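Local atomic coordinates of putative uncharacterized protein (Ustilago maydis, PDB entry 4GNX), a protein that is probably the middle-sized subunit of replication protein A, an OB-fold protein that works in the assembly that binds single-stranded DNA. Residues T13-L18 with E60-I66; E35-L39 with V93-L97. All blocks are in the same frame, centred on the assembly; numbering follows the deposited sequence.

Contact 1 of 2, residues T13-L18 with E60-I66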
loop_
_atom_site.group_PDB
_atom_site.type_symbol
_atom_site.label_atom_id
_atom_site.label_comp_id
_atom_site.label_asym_id
_atom_site.label_seq_id
_atom_site.Cartn_x
_atom_site.Cartn_y
_atom_site.Cartn_z
ATOM N N THR B 13 11.260 13.173 -6.289
ATOM C CA THR B 13 10.982 14.064 -7.415
ATOM C C THR B 13 12.246 14.822 -7.733
ATOM O O THR B 13 13.119 14.997 -6.886
ATOM C CB THR B 13 9.944 15.127 -7.063
ATOM O OG1 THR B 13 10.498 15.990 -6.040
ATOM C CG2 THR B 13 8.603 14.473 -6.620
ATOM N N ILE B 14 12.338 15.296 -8.960
ATOM C CA ILE B 14 13.507 16.033 -9.339
ATOM C C ILE B 14 13.692 17.214 -8.399
ATOM O O ILE B 14 14.844 17.534 -8.035
ATOM C CB ILE B 14 13.448 16.443 -10.815
ATOM C CG1 ILE B 14 13.524 15.157 -11.682
ATOM C CG2 ILE B 14 14.564 17.444 -11.135
ATOM C CD1 ILE B 14 13.275 15.361 -13.161
ATOM N N ARG B 15 12.579 17.823 -7.959
ATOM C CA ARG B 15 12.672 18.946 -7.019
ATOM C C ARG B 15 13.403 18.605 -5.727
ATOM O O ARG B 15 14.243 19.402 -5.241
ATOM C CB ARG B 15 11.307 19.459 -6.645
ATOM C CG ARG B 15 11.336 20.832 -6.001
ATOM C CD ARG B 15 11.170 21.866 -7.102
ATOM N NE ARG B 15 12.399 22.591 -7.408
ATOM C CZ ARG B 15 12.656 23.218 -8.549
ATOM N NH1 ARG B 15 11.788 23.204 -9.559
ATOM N NH2 ARG B 15 13.808 23.848 -8.684
ATOM N N GLN B 16 13.070 17.436 -5.160
ATOM C CA GLN B 16 13.754 16.946 -3.963
ATOM C C GLN B 16 15.213 16.706 -4.256
ATOM O O GLN B 16 16.079 17.110 -3.467
ATOM C CB GLN B 16 13.137 15.677 -3.423
ATOM C CG GLN B 16 11.816 15.845 -2.686
ATOM C CD GLN B 16 11.154 14.495 -2.450
ATOM O OE1 GLN B 16 10.945 13.702 -3.400
ATOM N NE2 GLN B 16 10.856 14.202 -1.187
ATOM N N ILE B 17 15.507 16.093 -5.399
ATOM C CA ILE B 17 16.909 15.992 -5.801
ATOM C C ILE B 17 17.565 17.371 -5.746
ATOM O O ILE B 17 18.598 17.528 -5.116
ATOM C CB ILE B 17 17.084 15.339 -7.176
ATOM C CG1 ILE B 17 16.457 13.942 -7.158
ATOM C CG2 ILE B 17 18.551 15.243 -7.523
ATOM C CD1 ILE B 17 16.334 13.312 -8.515
ATOM N N LEU B 18 16.926 18.374 -6.343
ATOM C CA LEU B 18 17.473 19.728 -6.364
ATOM C C LEU B 18 17.550 20.412 -4.995
ATOM O O LEU B 18 18.363 21.334 -4.794
ATOM C CB LEU B 18 16.670 20.605 -7.335
ATOM C CG LEU B 18 16.712 20.229 -8.826
ATOM C CD1 LEU B 18 15.700 21.028 -9.635
ATOM C CD2 LEU B 18 18.102 20.367 -9.429
ATOM N N GLU B 60 12.900 15.731 -17.319
ATOM C CA GLU B 60 11.995 16.686 -16.704
ATOM C C GLU B 60 10.669 15.991 -16.311
ATOM O O GLU B 60 10.110 15.225 -17.117
ATOM C CB GLU B 60 11.796 17.853 -17.691
ATOM C CG GLU B 60 10.646 18.781 -17.370
ATOM C CD GLU B 60 9.348 18.322 -18.005
ATOM O OE1 GLU B 60 9.371 18.030 -19.231
ATOM O OE2 GLU B 60 8.311 18.258 -17.294
ATOM N N ASP B 61 10.203 16.244 -15.078
ATOM C CA ASP B 61 8.997 15.624 -14.496
ATOM C C ASP B 61 7.997 16.648 -13.944
ATOM O O ASP B 61 7.325 16.393 -12.948
ATOM C CB ASP B 61 9.399 14.706 -13.348
ATOM C CG ASP B 61 9.906 15.482 -12.106
ATOM O OD1 ASP B 61 10.034 16.737 -12.182
ATOM O OD2 ASP B 61 10.180 14.850 -11.045
ATOM N N GLY B 62 7.930 17.832 -14.548
ATOM C CA GLY B 62 6.990 18.843 -14.115
ATOM C C GLY B 62 7.367 19.524 -12.815
ATOM O O GLY B 62 6.693 20.479 -12.395
ATOM N N THR B 63 8.427 19.048 -12.160
ATOM C CA THR B 63 8.826 19.661 -10.901
ATOM C C THR B 63 10.198 20.337 -10.969
ATOM O O THR B 63 10.535 21.184 -10.128
ATOM C CB THR B 63 8.768 18.666 -9.721
ATOM O OG1 THR B 63 10.009 17.936 -9.615
ATOM C CG2 THR B 63 7.598 17.718 -9.870
ATOM N N GLY B 64 10.981 19.941 -11.968
ATOM C CA GLY B 64 12.303 20.522 -12.244
ATOM C C GLY B 64 12.940 19.698 -13.348
ATOM O O GLY B 64 12.330 18.734 -13.814
ATOM N N GLN B 65 14.154 20.063 -13.759
ATOM C CA GLN B 65 14.871 19.394 -14.835
ATOM C C GLN B 65 16.257 18.939 -14.362
ATOM O O GLN B 65 16.903 19.623 -13.590
ATOM C CB GLN B 65 14.965 20.350 -16.022
ATOM C CG GLN B 65 15.805 19.891 -17.209
ATOM C CD GLN B 65 17.298 20.067 -16.974
ATOM O OE1 GLN B 65 18.111 19.361 -17.571
ATOM N NE2 GLN B 65 17.666 21.003 -16.093
ATOM N N ILE B 66 16.716 17.783 -14.813
ATOM C CA ILE B 66 18.046 17.335 -14.442
ATOM C C ILE B 66 18.642 16.476 -15.541
ATOM O O ILE B 66 17.900 15.953 -16.373
ATOM C CB ILE B 66 18.065 16.600 -13.087
ATOM C CG1 ILE B 66 19.498 16.486 -12.585
ATOM C CG2 ILE B 66 17.392 15.235 -13.201
ATOM C CD1 ILE B 66 19.592 16.127 -11.126
#

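Contact 2 of 2, residues E35-L39 with V93-L97. With nucleotides of chain G.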
loop_
_atom_site.group_PDB
_atom_site.type_symbol
_atom_site.label_atom_id
_atom_site.label_comp_id
_atom_site.label_asym_id
_atom_site.label_seq_id
_atom_site.Cartn_x
_atom_site.Cartn_y
_atom_site.Cartn_z
ATOM N N GLU B 35 20.313 10.046 4.510
ATOM C CA GLU B 35 21.252 9.835 3.436
ATOM C C GLU B 35 20.493 9.578 2.137
ATOM O O GLU B 35 19.513 8.830 2.123
ATOM C CB GLU B 35 22.129 8.638 3.781
ATOM C CG GLU B 35 23.552 8.689 3.231
ATOM C CD GLU B 35 23.811 7.722 2.073
ATOM O OE1 GLU B 35 22.851 7.346 1.346
ATOM O OE2 GLU B 35 24.998 7.341 1.888
ATOM N N LEU B 36 20.938 10.230 1.063
ATOM C CA LEU B 36 20.343 10.088 -0.264
ATOM C C LEU B 36 21.343 9.459 -1.217
ATOM O O LEU B 36 22.123 10.157 -1.870
ATOM C CB LEU B 36 19.923 11.445 -0.815
ATOM C CG LEU B 36 19.200 11.482 -2.168
ATOM C CD1 LEU B 36 17.888 10.692 -2.173
ATOM C CD2 LEU B 36 18.945 12.931 -2.547
ATOM N N GLY B 37 21.316 8.132 -1.282
ATOM C CA GLY B 37 22.232 7.375 -2.117
ATOM C C GLY B 37 21.567 7.039 -3.435
ATOM O O GLY B 37 21.408 7.906 -4.303
ATOM N N GLN B 38 21.178 5.777 -3.580
ATOM C CA GLN B 38 20.434 5.351 -4.739
ATOM C C GLN B 38 19.048 5.929 -4.665
ATOM O O GLN B 38 18.500 6.073 -3.577
ATOM C CB GLN B 38 20.346 3.839 -4.788
ATOM C CG GLN B 38 21.461 3.184 -5.567
ATOM C CD GLN B 38 21.047 1.836 -6.146
ATOM O OE1 GLN B 38 21.075 1.650 -7.365
ATOM N NE2 GLN B 38 20.663 0.889 -5.278
ATOM N N LEU B 39 18.481 6.246 -5.823
ATOM C CA LEU B 39 17.168 6.860 -5.900
ATOM C C LEU B 39 16.493 6.492 -7.211
ATOM O O LEU B 39 17.148 6.059 -8.155
ATOM C CB LEU B 39 17.304 8.376 -5.808
ATOM C CG LEU B 39 18.146 9.112 -6.874
ATOM C CD1 LEU B 39 17.306 9.519 -8.082
ATOM C CD2 LEU B 39 18.787 10.351 -6.279
ATOM N N VAL B 93 13.727 5.977 -14.026
ATOM C CA VAL B 93 15.164 6.159 -13.879
ATOM C C VAL B 93 15.630 5.570 -12.563
ATOM O O VAL B 93 15.050 5.849 -11.523
ATOM C CB VAL B 93 15.548 7.655 -13.931
ATOM C CG1 VAL B 93 17.033 7.860 -13.622
ATOM C CG2 VAL B 93 15.192 8.238 -15.298
ATOM N N LEU B 94 16.661 4.743 -12.612
ATOM C CA LEU B 94 17.324 4.280 -11.403
ATOM C C LEU B 94 18.766 4.794 -11.428
ATOM O O LEU B 94 19.441 4.677 -12.458
ATOM C CB LEU B 94 17.283 2.757 -11.356
ATOM C CG LEU B 94 17.532 2.161 -9.979
ATOM C CD1 LEU B 94 16.678 0.931 -9.735
ATOM C CD2 LEU B 94 18.992 1.814 -9.847
ATOM N N GLY B 95 19.264 5.363 -10.334
ATOM C CA GLY B 95 20.594 5.994 -10.403
ATOM C C GLY B 95 21.186 6.437 -9.086
ATOM O O GLY B 95 20.594 6.215 -8.059
ATOM N N THR B 96 22.368 7.039 -9.120
ATOM C CA THR B 96 22.960 7.641 -7.930
ATOM C C THR B 96 23.091 9.144 -8.167
ATOM O O THR B 96 23.439 9.578 -9.276
ATOM C CB THR B 96 24.356 7.056 -7.607
ATOM O OG1 THR B 96 24.369 5.650 -7.852
ATOM C CG2 THR B 96 24.708 7.268 -6.152
ATOM N N LEU B 97 22.796 9.932 -7.133
ATOM C CA LEU B 97 22.967 11.380 -7.192
ATOM C C LEU B 97 24.439 11.804 -7.116
ATOM O O LEU B 97 25.173 11.379 -6.227
ATOM C CB LEU B 97 22.154 12.073 -6.092
ATOM C CG LEU B 97 22.220 13.618 -6.049
ATOM C CD1 LEU B 97 22.004 14.264 -7.415
ATOM C CD2 LEU B 97 21.252 14.207 -5.035
ATOM P P DT G 21 24.948 -1.647 -12.943
ATOM O OP1 DT G 21 23.856 -2.388 -13.627
ATOM O OP2 DT G 21 26.324 -2.211 -12.936
ATOM O "O5'" DT G 21 25.014 -0.200 -13.606
ATOM C "C5'" DT G 21 25.805 0.046 -14.787
ATOM C "C4'" DT G 21 26.732 1.221 -14.571
ATOM O "O4'" DT G 21 26.028 2.301 -13.913
ATOM C "C3'" DT G 21 27.977 0.923 -13.730
ATOM O "O3'" DT G 21 29.182 1.299 -14.426
ATOM C "C2'" DT G 21 27.730 1.650 -12.414
ATOM C "C1'" DT G 21 26.710 2.733 -12.746
ATOM N N1 DT G 21 25.689 2.987 -11.698
ATOM C C2 DT G 21 25.803 4.117 -10.916
ATOM O O2 DT G 21 26.718 4.918 -11.028
ATOM N N3 DT G 21 24.805 4.270 -9.984
ATOM C C4 DT G 21 23.726 3.431 -9.766
ATOM O O4 DT G 21 22.908 3.698 -8.890
ATOM C C5 DT G 21 23.665 2.271 -10.628
ATOM C C7 DT G 21 22.534 1.304 -10.467
ATOM C C6 DT G 21 24.635 2.112 -11.539
#

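Contact 1 of 2, residues T13-L18 with E60-I66
OD2 of the Asp61 carboxylate receives the backbone N of Ile14 on its syn side, at 3.0 Å and 26° out of the carboxylate plane. The bond is nearly straight. Beside it, Ile14 CD1 lies 3.5 Å from Asp61 CG, and the two side chains lie alongside, running opposite ways. Ile14 CG2 packs on the backbone of Gly64, 3.6 Å from its C. Leu18 CD1 sits over one face of the Arg15 guanidinium, shifted toward the rim. Thr63 O lies at the guanidinium edge, but the modelled NH1 bond to it is too short to be relied on. Asp61 CG is tucked between its own N and carbonyl carbon (chi1 70°), and OD1 is gripped by Thr63. Thr63 N approaches OD1 from above the plane, which makes an Asx turn. Thr63 OG1 adds a second bond on the syn side. Thr63 OG1 in turn accepts the backbone N-H of Arg15 at 3.1 Å. Two early helix N-H groups are thus satisfied by the turn, and the helix end would probably stabilise the negative carboxylate. The Ile17 and Ile66 side chains meet at about a right angle, with CG2 of Ile17 3.9 Å from CD1 of Ile66. Thr13 OG1 also bonds Leu109 O of a neighbouring chain. Thr13 and Gln16 form a capping box, and this capped helix start meets the Asx turn joining strands 54-60 and 65-71 of the OB-fold barrel.

Contact 2 of 2, residues E35-L39 with V93-L97
Leu36 and Leu97 both carry CG opposite the backbone N (chi1 -176° in Leu36), and this brings their CD2 methyls to 3.6 Å. Leu39 differs, with CG between its N and carbonyl carbon (chi1 60°). Its CD2 reaches Leu97 CB at 3.8 Å. Ile17 of helix 14-19 and Ile106 of strand 103-108 also pack on Leu39 and Leu97. The backbones pair antiparallel. Leu39 and Gly95 form a hydrogen-bonded pair through two bonds, Leu39 N to Gly95 O and Gly95 N to Leu39 O, both 3.1 Å. Gln38 and Thr96 are the next, non-hydrogen-bonded pair, and Gln38 CA adds a CA-H...O contact to Gly95 O. This is the closure of strand 38-50 on strand 90-100 in the OB-fold barrel, and the face carrying Gln38 and Thr96 meets the DNA. Thr96 OG1 accepts a hydrogen bond from N3 of thymidine DT21 of chain G at 2.6 Å, with an N-H...O angle of 141°. Gly95 has no side chain, and its carbonyl carbon lies 3.2 Å from O4 of the same base. The aliphatic CG of Gln38 is also near this O4, at 3.7 Å. Leu94 CD2 meets the thymine methyl C7 at 3.6 Å.

Overall arrangement
After the short strand 9-11 the chain forms helix 14-19, then runs through 35-39 into the long strand 38-50. It turns back along 54-60 and reaches 60-66, which returns to the helix. Contact 1 thereby closes a loop of 41 residues. Strand 65-71 is followed by strand 90-100, and contact 2 closes a loop of 53 residues by bringing 93-97 beside 35-39. The segments alternate, so the two loops cross and neither nests in the other. Contact 1 ties the helix to the barrel and contact 2 joins two of its strands. They meet at Ile17, whose CG2 lies 3.6 Å from Leu97 CD1 and whose CD1 lies 3.9 Å from Leu39 CD1.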